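Local coordinates for penicillin-binding protein 2B (Streptococcus pneumoniae, PDB 2WAD) that probably cross-links the peptides of adjacent glycan strands in cell-wall peptidoglycan as a penicillin-binding transpeptidase of the elongation machinery, at residues S340-Q351 / N642-H653; V355-H363 / T371-T379. One frame throughout, in Å; residues are numbered along the deposited sequence.

Contact 1. Residues S340-Q351 / N642-H653. Unlike the reference sequence in segment 340-351: Q351 (reference Lys). With ZN (zinc ion), chain E.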
ATOM      1  N   SER A 340     -14.646   1.320  20.254  1.00 38.47           N
ATOM      2  CA  SER A 340     -14.428   1.279  18.810  1.00 36.40           C
ATOM      3  C   SER A 340     -12.956   1.492  18.470  1.00 35.66           C
ATOM      4  O   SER A 340     -12.350   2.465  18.927  1.00 37.51           O
ATOM      5  CB  SER A 340     -15.306   2.335  18.131  1.00 30.28           C
ATOM      6  OG  SER A 340     -15.049   2.375  16.739  1.00 37.12           O
ATOM      7  N   GLU A 341     -12.378   0.631  17.637  1.00 38.25           N
ATOM      8  CA  GLU A 341     -10.973   0.800  17.233  1.00 36.54           C
ATOM      9  C   GLU A 341     -10.694   1.940  16.270  1.00 36.05           C
ATOM     10  O   GLU A 341      -9.545   2.168  15.930  1.00 35.14           O
ATOM     11  CB  GLU A 341     -10.434  -0.432  16.510  1.00 43.79           C
ATOM     12  CG  GLU A 341     -10.852  -1.737  17.059  1.00 48.31           C
ATOM     13  CD  GLU A 341     -12.130  -2.194  16.434  1.00 45.39           C
ATOM     14  OE1 GLU A 341     -13.198  -1.943  17.033  1.00 44.17           O
ATOM     15  OE2 GLU A 341     -12.033  -2.824  15.366  1.00 49.93           O
ATOM     16  N   GLY A 342     -11.713   2.626  15.774  1.00 34.48           N
ATOM     17  CA  GLY A 342     -11.441   3.745  14.878  1.00 37.13           C
ATOM     18  C   GLY A 342     -12.495   3.812  13.792  1.00 32.97           C
ATOM     19  O   GLY A 342     -13.508   3.166  13.924  1.00 29.69           O
ATOM     20  N   VAL A 343     -12.263   4.593  12.740  1.00 33.26           N
ATOM     21  CA  VAL A 343     -13.268   4.733  11.698  1.00 33.80           C
ATOM     22  C   VAL A 343     -12.498   4.887  10.384  1.00 35.14           C
ATOM     23  O   VAL A 343     -11.420   5.490  10.388  1.00 34.90           O
ATOM     24  CB  VAL A 343     -14.210   5.936  11.984  1.00 33.57           C
ATOM     25  CG1 VAL A 343     -13.399   7.204  12.043  1.00 32.07           C
ATOM     26  CG2 VAL A 343     -15.325   6.059  10.896  1.00 30.19           C
ATOM     27  N   TYR A 344     -13.016   4.306   9.300  1.00 31.88           N
ATOM     28  CA  TYR A 344     -12.295   4.233   8.030  1.00 31.34           C
ATOM     29  C   TYR A 344     -13.273   4.511   6.887  1.00 31.34           C
ATOM     30  O   TYR A 344     -14.438   4.139   6.981  1.00 37.37           O
ATOM     31  CB  TYR A 344     -11.661   2.826   7.867  1.00 34.42           C
ATOM     32  CG  TYR A 344     -10.606   2.595   8.926  1.00 32.52           C
ATOM     33  CD1 TYR A 344      -9.264   2.893   8.682  1.00 33.23           C
ATOM     34  CD2 TYR A 344     -10.961   2.155  10.191  1.00 31.06           C
ATOM     35  CE1 TYR A 344      -8.299   2.738   9.662  1.00 33.71           C
ATOM     36  CE2 TYR A 344     -10.001   2.016  11.193  1.00 32.99           C
ATOM     37  CZ  TYR A 344      -8.677   2.316  10.922  1.00 38.07           C
ATOM     38  OH  TYR A 344      -7.732   2.186  11.911  1.00 33.59           O
ATOM     39  N   ALA A 345     -12.798   5.154   5.823  1.00 30.05           N
ATOM     40  CA  ALA A 345     -13.604   5.482   4.664  1.00 29.38           C
ATOM     41  C   ALA A 345     -12.699   5.408   3.456  1.00 29.60           C
ATOM     42  O   ALA A 345     -11.567   5.865   3.517  1.00 32.65           O
ATOM     43  CB  ALA A 345     -14.192   6.890   4.760  1.00 28.60           C
ATOM     44  N   VAL A 346     -13.218   4.859   2.366  1.00 31.48           N
ATOM     45  CA  VAL A 346     -12.505   4.790   1.100  1.00 32.76           C
ATOM     46  C   VAL A 346     -13.550   5.197   0.072  1.00 32.82           C
ATOM     47  O   VAL A 346     -14.677   4.686   0.073  1.00 34.90           O
ATOM     48  CB  VAL A 346     -12.019   3.331   0.751  1.00 36.07           C
ATOM     49  CG1 VAL A 346     -11.512   3.250  -0.703  1.00 34.34           C
ATOM     50  CG2 VAL A 346     -10.907   2.875   1.670  1.00 30.19           C
ATOM     51  N   ALA A 347     -13.184   6.157  -0.765  1.00 31.86           N
ATOM     52  CA  ALA A 347     -14.033   6.593  -1.864  1.00 32.80           C
ATOM     53  C   ALA A 347     -13.339   6.232  -3.171  1.00 32.90           C
ATOM     54  O   ALA A 347     -12.140   6.507  -3.333  1.00 30.88           O
ATOM     55  CB  ALA A 347     -14.213   8.149  -1.801  1.00 31.87           C
ATOM     56  N   LEU A 348     -14.101   5.695  -4.121  1.00 34.89           N
ATOM     57  CA  LEU A 348     -13.566   5.314  -5.439  1.00 35.89           C
ATOM     58  C   LEU A 348     -14.426   5.876  -6.573  1.00 36.31           C
ATOM     59  O   LEU A 348     -15.634   6.052  -6.397  1.00 36.61           O
ATOM     60  CB  LEU A 348     -13.591   3.786  -5.582  1.00 35.06           C
ATOM     61  CG  LEU A 348     -12.868   2.904  -4.559  1.00 38.11           C
ATOM     62  CD1 LEU A 348     -13.036   1.414  -4.891  1.00 30.30           C
ATOM     63  CD2 LEU A 348     -11.399   3.255  -4.473  1.00 29.76           C
ATOM     64  N   ASN A 349     -13.811   6.149  -7.723  1.00 35.12           N
ATOM     65  CA  ASN A 349     -14.526   6.457  -8.956  1.00 35.24           C
ATOM     66  C   ASN A 349     -14.885   5.084  -9.527  1.00 35.32           C
ATOM     67  O   ASN A 349     -13.983   4.330  -9.900  1.00 36.58           O
ATOM     68  CB  ASN A 349     -13.575   7.207  -9.900  1.00 35.93           C
ATOM     69  CG  ASN A 349     -14.184   7.542 -11.266  1.00 40.47           C
ATOM     70  OD1 ASN A 349     -15.069   6.849 -11.776  1.00 42.19           O
ATOM     71  ND2 ASN A 349     -13.678   8.611 -11.872  1.00 34.81           N
ATOM     72  N   PRO A 350     -16.183   4.744  -9.561  1.00 31.68           N
ATOM     73  CA  PRO A 350     -16.650   3.411  -9.992  1.00 33.82           C
ATOM     74  C   PRO A 350     -16.520   3.199 -11.506  1.00 37.08           C
ATOM     75  O   PRO A 350     -16.683   2.064 -11.983  1.00 37.99           O
ATOM     76  CB  PRO A 350     -18.150   3.433  -9.660  1.00 32.72           C
ATOM     77  CG  PRO A 350     -18.506   4.979  -9.792  1.00 28.65           C
ATOM     78  CD  PRO A 350     -17.292   5.663  -9.232  1.00 29.27           C
ATOM     79  N   GLN A 351     -16.237   4.261 -12.257  1.00 36.71           N
ATOM     80  CA  GLN A 351     -16.102   4.128 -13.719  1.00 40.79           C
ATOM     81  C   GLN A 351     -14.685   3.710 -14.107  1.00 37.62           C
ATOM     82  O   GLN A 351     -14.479   3.192 -15.189  1.00 36.56           O
ATOM     83  CB  GLN A 351     -16.471   5.444 -14.438  1.00 40.66           C
ATOM     84  CG  GLN A 351     -17.985   5.728 -14.484  1.00 46.39           C
ATOM     85  CD  GLN A 351     -18.351   7.098 -15.090  1.00 63.56           C
ATOM     86  OE1 GLN A 351     -17.479   7.930 -15.351  1.00 65.30           O
ATOM     87  NE2 GLN A 351     -19.652   7.335 -15.309  1.00 58.40           N
ATOM     88  N   ASN A 642     -26.081   7.981 -12.684  1.00 49.95           N
ATOM     89  CA  ASN A 642     -24.836   7.961 -13.436  1.00 48.19           C
ATOM     90  C   ASN A 642     -23.637   8.028 -12.489  1.00 45.80           C
ATOM     91  O   ASN A 642     -23.016   9.078 -12.354  1.00 45.86           O
ATOM     92  CB  ASN A 642     -24.808   9.135 -14.422  1.00 48.60           C
ATOM     93  CG  ASN A 642     -23.507   9.211 -15.195  1.00 48.61           C
ATOM     94  OD1 ASN A 642     -22.919   8.188 -15.539  1.00 51.47           O
ATOM     95  ND2 ASN A 642     -23.056  10.424 -15.475  1.00 51.20           N
ATOM     96  N   PRO A 643     -23.303   6.900 -11.846  1.00 43.04           N
ATOM     97  CA  PRO A 643     -22.468   6.978 -10.664  1.00 40.22           C
ATOM     98  C   PRO A 643     -21.046   7.483 -10.904  1.00 40.73           C
ATOM     99  O   PRO A 643     -20.325   7.013 -11.795  1.00 40.17           O
ATOM    100  CB  PRO A 643     -22.494   5.549 -10.126  1.00 40.99           C
ATOM    101  CG  PRO A 643     -23.800   4.970 -10.640  1.00 43.32           C
ATOM    102  CD  PRO A 643     -23.886   5.556 -12.025  1.00 42.62           C
ATOM    103  N   GLN A 644     -20.621   8.424 -10.071  1.00 39.02           N
ATOM    104  CA  GLN A 644     -19.290   9.001 -10.235  1.00 39.07           C
ATOM    105  C   GLN A 644     -18.457   8.867  -8.966  1.00 37.43           C
ATOM    106  O   GLN A 644     -17.254   9.127  -8.947  1.00 38.52           O
ATOM    107  CB  GLN A 644     -19.417  10.457 -10.690  1.00 39.46           C
ATOM    108  CG  GLN A 644     -19.691  10.559 -12.192  1.00 40.63           C
ATOM    109  CD  GLN A 644     -20.403  11.853 -12.551  1.00 52.28           C
ATOM    110  OE1 GLN A 644     -19.853  12.945 -12.370  1.00 47.97           O
ATOM    111  NE2 GLN A 644     -21.643  11.737 -13.040  1.00 45.20           N
ATOM    112  N   ILE A 645     -19.107   8.417  -7.902  1.00 36.10           N
ATOM    113  CA  ILE A 645     -18.407   8.093  -6.661  1.00 34.00           C
ATOM    114  C   ILE A 645     -19.106   6.917  -5.965  1.00 33.25           C
ATOM    115  O   ILE A 645     -20.338   6.826  -5.925  1.00 35.86           O
ATOM    116  CB  ILE A 645     -18.335   9.330  -5.724  1.00 31.54           C
ATOM    117  CG1 ILE A 645     -17.620   8.985  -4.424  1.00 30.73           C
ATOM    118  CG2 ILE A 645     -19.748   9.849  -5.420  1.00 34.99           C
ATOM    119  CD1 ILE A 645     -17.186  10.175  -3.565  1.00 26.93           C
ATOM    120  N   ALA A 646     -18.310   6.020  -5.397  1.00 33.06           N
ATOM    121  CA  ALA A 646     -18.814   4.920  -4.565  1.00 30.40           C
ATOM    122  C   ALA A 646     -18.008   4.999  -3.286  1.00 29.82           C
ATOM    123  O   ALA A 646     -16.804   5.224  -3.368  1.00 30.52           O
ATOM    124  CB  ALA A 646     -18.535   3.601  -5.251  1.00 30.10           C
ATOM    125  N   VAL A 647     -18.640   4.828  -2.127  1.00 30.18           N
ATOM    126  CA  VAL A 647     -17.942   5.031  -0.863  1.00 30.58           C
ATOM    127  C   VAL A 647     -18.283   3.932   0.148  1.00 32.07           C
ATOM    128  O   VAL A 647     -19.423   3.489   0.194  1.00 34.51           O
ATOM    129  CB  VAL A 647     -18.254   6.423  -0.265  1.00 32.26           C
ATOM    130  CG1 VAL A 647     -19.745   6.544   0.073  1.00 37.89           C
ATOM    131  CG2 VAL A 647     -17.407   6.663   1.004  1.00 30.37           C
ATOM    132  N   ALA A 648     -17.299   3.504   0.948  1.00 31.88           N
ATOM    133  CA  ALA A 648     -17.512   2.599   2.058  1.00 31.35           C
ATOM    134  C   ALA A 648     -17.075   3.253   3.344  1.00 32.32           C
ATOM    135  O   ALA A 648     -15.988   3.822   3.435  1.00 33.38           O
ATOM    136  CB  ALA A 648     -16.693   1.309   1.906  1.00 33.18           C
ATOM    137  N   VAL A 649     -17.885   3.063   4.373  1.00 30.53           N
ATOM    138  CA  VAL A 649     -17.575   3.650   5.665  1.00 32.57           C
ATOM    139  C   VAL A 649     -17.654   2.521   6.661  1.00 31.78           C
ATOM    140  O   VAL A 649     -18.631   1.781   6.674  1.00 33.12           O
ATOM    141  CB  VAL A 649     -18.559   4.793   6.059  1.00 32.61           C
ATOM    142  CG1 VAL A 649     -18.317   5.175   7.536  1.00 32.22           C
ATOM    143  CG2 VAL A 649     -18.375   5.998   5.116  1.00 28.16           C
ATOM    144  N   VAL A 650     -16.602   2.379   7.456  1.00 31.54           N
ATOM    145  CA  VAL A 650     -16.496   1.245   8.364  1.00 31.78           C
ATOM    146  C   VAL A 650     -16.258   1.831   9.746  1.00 34.00           C
ATOM    147  O   VAL A 650     -15.259   2.501   9.976  1.00 34.82           O
ATOM    148  CB  VAL A 650     -15.327   0.295   7.958  1.00 32.01           C
ATOM    149  CG1 VAL A 650     -15.179  -0.829   8.969  1.00 31.07           C
ATOM    150  CG2 VAL A 650     -15.577  -0.278   6.521  1.00 31.82           C
ATOM    151  N   PHE A 651     -17.197   1.608  10.654  1.00 33.69           N
ATOM    152  CA  PHE A 651     -17.149   2.226  11.977  1.00 33.75           C
ATOM    153  C   PHE A 651     -17.525   1.136  12.959  1.00 32.52           C
ATOM    154  O   PHE A 651     -18.696   0.982  13.294  1.00 32.11           O
ATOM    155  CB  PHE A 651     -18.197   3.350  12.061  1.00 35.26           C
ATOM    156  CG  PHE A 651     -17.957   4.330  13.194  1.00 34.27           C
ATOM    157  CD1 PHE A 651     -17.495   3.893  14.413  1.00 34.81           C
ATOM    158  CD2 PHE A 651     -18.210   5.692  13.026  1.00 33.89           C
ATOM    159  CE1 PHE A 651     -17.263   4.777  15.460  1.00 39.01           C
ATOM    160  CE2 PHE A 651     -17.987   6.597  14.069  1.00 32.86           C
ATOM    161  CZ  PHE A 651     -17.517   6.131  15.295  1.00 31.07           C
ATOM    162  N   PRO A 652     -16.540   0.355  13.409  1.00 33.71           N
ATOM    163  CA  PRO A 652     -16.839  -0.849  14.178  1.00 33.44           C
ATOM    164  C   PRO A 652     -17.151  -0.595  15.665  1.00 34.34           C
ATOM    165  O   PRO A 652     -16.676   0.362  16.254  1.00 34.71           O
ATOM    166  CB  PRO A 652     -15.554  -1.666  14.043  1.00 32.96           C
ATOM    167  CG  PRO A 652     -14.483  -0.660  13.714  1.00 34.68           C
ATOM    168  CD  PRO A 652     -15.111   0.486  13.055  1.00 33.77           C
ATOM    169  N   HIS A 653     -17.965  -1.460  16.252  1.00 35.78           N
ATOM    170  CA  HIS A 653     -18.289  -1.463  17.674  1.00 37.15           C
ATOM    171  C   HIS A 653     -18.744  -0.116  18.218  1.00 39.31           C
ATOM    172  O   HIS A 653     -18.294   0.330  19.265  1.00 40.76           O
ATOM    173  CB  HIS A 653     -17.144  -2.078  18.479  1.00 36.85           C
ATOM    174  CG  HIS A 653     -16.779  -3.452  18.011  1.00 33.83           C
ATOM    175  ND1 HIS A 653     -17.655  -4.513  18.105  1.00 37.90           N
ATOM    176  CD2 HIS A 653     -15.661  -3.937  17.419  1.00 33.58           C
ATOM    177  CE1 HIS A 653     -17.089  -5.599  17.601  1.00 35.48           C
ATOM    178  NE2 HIS A 653     -15.890  -5.273  17.157  1.00 38.03           N
TER
HETATM  179 ZN    ZN E 701     -14.761  -6.191  15.774  1.00 57.20          ZN
HETATM  180  O   HOH W   1     -12.660  -5.723  16.396  1.00 36.17           O
HETATM  181  O   HOH W   2     -14.958  -5.572  13.671  1.00 20.95           O
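Y344 and V650 are the first of three hydrogen-bonded pairs, followed by V346-A648 and L348-A646, whose six backbone bonds make up the tightly packed part; the shortest are V650 N to Y344 O and L348 N to A646 O, both 2.8 Å. They join two central strands of the transpeptidase domain's antiparallel sheet, 342-348 and, from near the C-terminus, 645-650. Between them, CA-H...O contacts such as A345 CA to A648 O, 3.2 Å, fill the alternate positions. On one face A345 touches helices 314-334 and 661-676, and V647 the latter; on the other V346 and V650 meet helix 525-536. Past L348, P350 CG rests 3.4 Å from P643 O. Beyond V650, CB of V343 sits over one face of the F651 ring, 4.2 Å from its centroid, in a CH-pi contact, while CG2, anti to the backbone N, reaches CD2 at 3.6 Å. At the ring's edge, the buried S340 OG donates to P652 O over 2.6 Å, in the carbonyl plane.

Both ends are looser. At one, the exposed Q351 and N642 cross at about a right angle. At the other, E341 OE1 lies in the plane of the H653 imidazole. H653 NE2 binds zinc at 2.0 Å, and a zinc-bound water donates weakly to E341 OE2. Through that water the carboxylate is placed to offset some of the zinc's positive charge, probably from the second shell.

Contact 2. Residues V355-H363 / T371-T379. Unlike the reference sequence in segment 355-363: L361 (reference Ile).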
ATOM      1  N   VAL A 355      -8.723   6.093  -7.131  1.00 31.82           N
ATOM      2  CA  VAL A 355      -8.935   6.245  -5.691  1.00 32.86           C
ATOM      3  C   VAL A 355      -9.126   7.721  -5.363  1.00 33.07           C
ATOM      4  O   VAL A 355      -8.239   8.528  -5.624  1.00 32.07           O
ATOM      5  CB  VAL A 355      -7.798   5.630  -4.837  1.00 31.86           C
ATOM      6  CG1 VAL A 355      -7.905   6.098  -3.371  1.00 32.26           C
ATOM      7  CG2 VAL A 355      -7.876   4.091  -4.870  1.00 30.21           C
ATOM      8  N   LEU A 356     -10.301   8.085  -4.853  1.00 33.74           N
ATOM      9  CA  LEU A 356     -10.588   9.491  -4.524  1.00 33.97           C
ATOM     10  C   LEU A 356     -10.039   9.857  -3.148  1.00 33.88           C
ATOM     11  O   LEU A 356      -9.515  10.951  -2.967  1.00 32.88           O
ATOM     12  CB  LEU A 356     -12.094   9.770  -4.593  1.00 34.68           C
ATOM     13  CG  LEU A 356     -12.670   9.403  -5.967  1.00 39.42           C
ATOM     14  CD1 LEU A 356     -14.193   9.496  -5.937  1.00 31.77           C
ATOM     15  CD2 LEU A 356     -12.004  10.243  -7.101  1.00 32.43           C
ATOM     16  N   SER A 357     -10.138   8.933  -2.195  1.00 33.00           N
ATOM     17  CA  SER A 357      -9.444   9.055  -0.918  1.00 36.21           C
ATOM     18  C   SER A 357      -9.537   7.747  -0.159  1.00 34.41           C
ATOM     19  O   SER A 357     -10.472   6.976  -0.361  1.00 35.05           O
ATOM     20  CB  SER A 357     -10.036  10.166  -0.040  1.00 36.82           C
ATOM     21  OG  SER A 357     -11.314   9.756   0.382  1.00 46.17           O
ATOM     22  N   MET A 358      -8.553   7.537   0.708  1.00 35.87           N
ATOM     23  CA  MET A 358      -8.440   6.407   1.602  1.00 36.51           C
ATOM     24  C   MET A 358      -8.074   7.005   2.957  1.00 34.78           C
ATOM     25  O   MET A 358      -6.923   7.369   3.158  1.00 35.63           O
ATOM     26  CB  MET A 358      -7.220   5.536   1.237  1.00 36.21           C
ATOM     27  CG  MET A 358      -6.852   5.453  -0.207  1.00 47.08           C
ATOM     28  SD  MET A 358      -5.255   4.712  -0.618  1.00 35.81           S
ATOM     29  CE  MET A 358      -4.977   3.455   0.660  1.00 22.75           C
ATOM     30  N   SER A 359      -9.007   7.037   3.904  1.00 37.66           N
ATOM     31  CA  SER A 359      -8.813   7.766   5.153  1.00 35.78           C
ATOM     32  C   SER A 359      -9.061   6.814   6.300  1.00 36.13           C
ATOM     33  O   SER A 359      -9.997   6.010   6.244  1.00 35.82           O
ATOM     34  CB  SER A 359      -9.859   8.886   5.278  1.00 36.79           C
ATOM     35  OG  SER A 359      -9.478  10.046   4.556  1.00 49.32           O
ATOM     36  N   GLY A 360      -8.287   6.953   7.369  1.00 33.81           N
ATOM     37  CA  GLY A 360      -8.536   6.129   8.540  1.00 36.63           C
ATOM     38  C   GLY A 360      -8.093   6.835   9.806  1.00 40.19           C
ATOM     39  O   GLY A 360      -7.127   7.600   9.804  1.00 41.56           O
ATOM     40  N   LEU A 361      -8.823   6.597  10.887  1.00 40.05           N
ATOM     41  CA  LEU A 361      -8.478   7.202  12.163  1.00 40.36           C
ATOM     42  C   LEU A 361      -8.459   6.057  13.143  1.00 38.25           C
ATOM     43  O   LEU A 361      -9.439   5.343  13.268  1.00 42.17           O
ATOM     44  CB  LEU A 361      -9.537   8.218  12.587  1.00 40.83           C
ATOM     45  CG  LEU A 361      -9.154   9.123  13.761  1.00 43.76           C
ATOM     46  CD1 LEU A 361      -7.874   9.879  13.491  1.00 42.86           C
ATOM     47  CD2 LEU A 361     -10.286  10.075  14.106  1.00 33.56           C
ATOM     48  N   LYS A 362      -7.336   5.870  13.819  1.00 39.10           N
ATOM     49  CA  LYS A 362      -7.170   4.734  14.689  1.00 36.21           C
ATOM     50  C   LYS A 362      -7.379   5.205  16.109  1.00 37.26           C
ATOM     51  O   LYS A 362      -6.848   6.243  16.524  1.00 37.55           O
ATOM     52  CB  LYS A 362      -5.764   4.169  14.512  1.00 40.39           C
ATOM     53  CG  LYS A 362      -5.481   2.955  15.349  1.00 37.63           C
ATOM     54  CD  LYS A 362      -4.029   2.559  15.108  1.00 53.16           C
ATOM     55  CE  LYS A 362      -3.736   1.161  15.635  1.00 58.38           C
ATOM     56  NZ  LYS A 362      -3.937   1.116  17.100  1.00 71.67           N
ATOM     57  N   HIS A 363      -8.184   4.443  16.843  1.00 35.59           N
ATOM     58  CA  HIS A 363      -8.441   4.726  18.245  1.00 35.67           C
ATOM     59  C   HIS A 363      -7.864   3.601  19.101  1.00 36.15           C
ATOM     60  O   HIS A 363      -8.409   2.493  19.137  1.00 33.64           O
ATOM     61  CB  HIS A 363      -9.956   4.900  18.502  1.00 34.71           C
ATOM     62  CG  HIS A 363     -10.317   5.093  19.945  1.00 32.48           C
ATOM     63  ND1 HIS A 363     -11.287   4.351  20.583  1.00 36.35           N
ATOM     64  CD2 HIS A 363      -9.823   5.942  20.881  1.00 39.31           C
ATOM     65  CE1 HIS A 363     -11.374   4.731  21.846  1.00 36.91           C
ATOM     66  NE2 HIS A 363     -10.499   5.700  22.053  1.00 33.19           N
ATOM     67  N   THR A 371      -4.901   8.415  16.092  1.00 38.05           N
ATOM     68  CA  THR A 371      -3.812   8.621  15.144  1.00 41.42           C
ATOM     69  C   THR A 371      -4.317   8.367  13.718  1.00 41.51           C
ATOM     70  O   THR A 371      -5.204   7.540  13.496  1.00 41.34           O
ATOM     71  CB  THR A 371      -2.575   7.733  15.465  1.00 40.78           C
ATOM     72  OG1 THR A 371      -2.946   6.345  15.487  1.00 45.14           O
ATOM     73  CG2 THR A 371      -2.028   8.073  16.832  1.00 43.49           C
ATOM     74  N   PRO A 372      -3.803   9.140  12.756  1.00 43.21           N
ATOM     75  CA  PRO A 372      -4.125   8.900  11.359  1.00 40.70           C
ATOM     76  C   PRO A 372      -3.712   7.498  10.960  1.00 40.45           C
ATOM     77  O   PRO A 372      -2.664   7.024  11.397  1.00 42.74           O
ATOM     78  CB  PRO A 372      -3.268   9.923  10.611  1.00 40.46           C
ATOM     79  CG  PRO A 372      -2.444  10.649  11.654  1.00 44.29           C
ATOM     80  CD  PRO A 372      -3.135  10.439  12.960  1.00 41.97           C
ATOM     81  N   ASP A 373      -4.531   6.841  10.142  1.00 38.06           N
ATOM     82  CA  ASP A 373      -4.294   5.446   9.806  1.00 36.81           C
ATOM     83  C   ASP A 373      -4.800   5.102   8.413  1.00 34.83           C
ATOM     84  O   ASP A 373      -5.517   4.115   8.237  1.00 35.49           O
ATOM     85  CB  ASP A 373      -4.942   4.536  10.854  1.00 35.42           C
ATOM     86  CG  ASP A 373      -4.512   3.075  10.711  1.00 39.92           C
ATOM     87  OD1 ASP A 373      -3.449   2.827  10.101  1.00 37.85           O
ATOM     88  OD2 ASP A 373      -5.247   2.176  11.193  1.00 37.47           O
ATOM     89  N   SER A 374      -4.417   5.908   7.431  1.00 34.71           N
ATOM     90  CA  SER A 374      -4.839   5.703   6.047  1.00 36.92           C
ATOM     91  C   SER A 374      -4.575   4.286   5.551  1.00 36.20           C
ATOM     92  O   SER A 374      -5.390   3.742   4.826  1.00 37.56           O
ATOM     93  CB  SER A 374      -4.091   6.681   5.148  1.00 37.66           C
ATOM     94  OG  SER A 374      -4.331   7.995   5.630  1.00 46.11           O
ATOM     95  N   LEU A 375      -3.439   3.694   5.927  1.00 38.56           N
ATOM     96  CA  LEU A 375      -3.089   2.329   5.488  1.00 35.88           C
ATOM     97  C   LEU A 375      -4.019   1.306   6.108  1.00 35.15           C
ATOM     98  O   LEU A 375      -4.108   0.188   5.614  1.00 39.72           O
ATOM     99  CB  LEU A 375      -1.639   1.978   5.822  1.00 35.03           C
ATOM    100  CG  LEU A 375      -0.632   2.853   5.058  1.00 40.60           C
ATOM    101  CD1 LEU A 375       0.767   2.632   5.586  1.00 41.54           C
ATOM    102  CD2 LEU A 375      -0.715   2.650   3.531  1.00 38.66           C
ATOM    103  N   GLY A 376      -4.751   1.688   7.153  1.00 32.96           N
ATOM    104  CA  GLY A 376      -5.760   0.794   7.725  1.00 29.73           C
ATOM    105  C   GLY A 376      -6.782   0.322   6.710  1.00 32.54           C
ATOM    106  O   GLY A 376      -7.347  -0.771   6.834  1.00 35.05           O
ATOM    107  N   THR A 377      -6.985   1.130   5.676  1.00 33.75           N
ATOM    108  CA  THR A 377      -7.976   0.846   4.655  1.00 35.06           C
ATOM    109  C   THR A 377      -7.621  -0.413   3.867  1.00 34.76           C
ATOM    110  O   THR A 377      -8.514  -1.059   3.356  1.00 35.41           O
ATOM    111  CB  THR A 377      -8.139   2.023   3.669  1.00 32.42           C
ATOM    112  OG1 THR A 377      -6.867   2.355   3.093  1.00 35.23           O
ATOM    113  CG2 THR A 377      -8.727   3.254   4.366  1.00 35.41           C
ATOM    114  N   VAL A 378      -6.333  -0.725   3.748  1.00 37.79           N
ATOM    115  CA  VAL A 378      -5.869  -1.897   3.005  1.00 36.61           C
ATOM    116  C   VAL A 378      -5.259  -2.954   3.930  1.00 40.49           C
ATOM    117  O   VAL A 378      -4.980  -4.063   3.488  1.00 43.09           O
ATOM    118  CB  VAL A 378      -4.848  -1.556   1.902  1.00 37.57           C
ATOM    119  CG1 VAL A 378      -5.478  -0.758   0.736  1.00 32.32           C
ATOM    120  CG2 VAL A 378      -3.628  -0.817   2.482  1.00 35.77           C
ATOM    121  N   THR A 379      -5.057  -2.646   5.209  1.00 40.52           N
ATOM    122  CA  THR A 379      -4.370  -3.602   6.070  1.00 43.19           C
ATOM    123  C   THR A 379      -5.169  -4.207   7.229  1.00 41.45           C
ATOM    124  O   THR A 379      -4.787  -5.249   7.744  1.00 41.65           O
ATOM    125  CB  THR A 379      -2.971  -3.095   6.547  1.00 45.25           C
ATOM    126  OG1 THR A 379      -3.153  -2.100   7.547  1.00 51.71           O
ATOM    127  CG2 THR A 379      -2.161  -2.451   5.416  1.00 40.23           C
TER
HETATM  128  O   HOH W   3      -6.226   9.157   6.812  1.00 37.94           O
HETATM  129  O   HOH W   4      -3.735   5.514  17.665  1.00 52.81           O
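Backbone hydrogen bonds tie K362 to T371 on both sides: K362 N donates to T371 O at 2.7 Å, nearly straight at 174°, and T371 N returns a bond to K362 O. A third bond, D373 N to G360 O, is equally short, but its donor stands 55° out of the carbonyl plane, where segment 371-379 is already turning away from the strand. Its path explains the bare G360, where a CB would run into D373 O. This is a beta hairpin whose second arm, an edge strand of the transpeptidase sheet, ends in a type I turn from D373 to G376 and passes into helix 376-379.

Van der Waals contacts centre on M358 and K362. The methionine chain, bent at chi3, crosses T377 at about a right angle and sets CE 3.3 Å from OG1, with V378 CG1 beyond. That hydroxyl is directed to S374 O at 2.7 Å, a carbonyl that also receives T377 N. Further along, the K362 side chain lies beside T371, its CB 3.8 Å from D373 CB. A water accepts from G360 N and hydrogen-bonds S374 OG, the water O to OG distance being 2.5 Å.

In the fold
Contacts 1 and 2 illustrate how one antiparallel sheet is assembled from distant and local pieces of chain. Their centres lie 10 Å apart in the transpeptidase domain. Strands 342-348 and 355-363 follow each other in sequence and adjoin in the six-stranded sheet. Contact 2 is nested in the loop closed by contact 1, because residues 355-379 fall between 351 and 642. Contact 1 brings the C-terminal part of the domain back to the sheet's centre; contact 2 forms one edge. Y344 OH to D373 OD2 and S340 O to H363 ND1 probably hydrogen-bond the two, and V346 packs on T377. Helix 314-334 touches both contacts. Together they build part of the sheet in the domain carrying S386, the probable acyl-ester nucleophile.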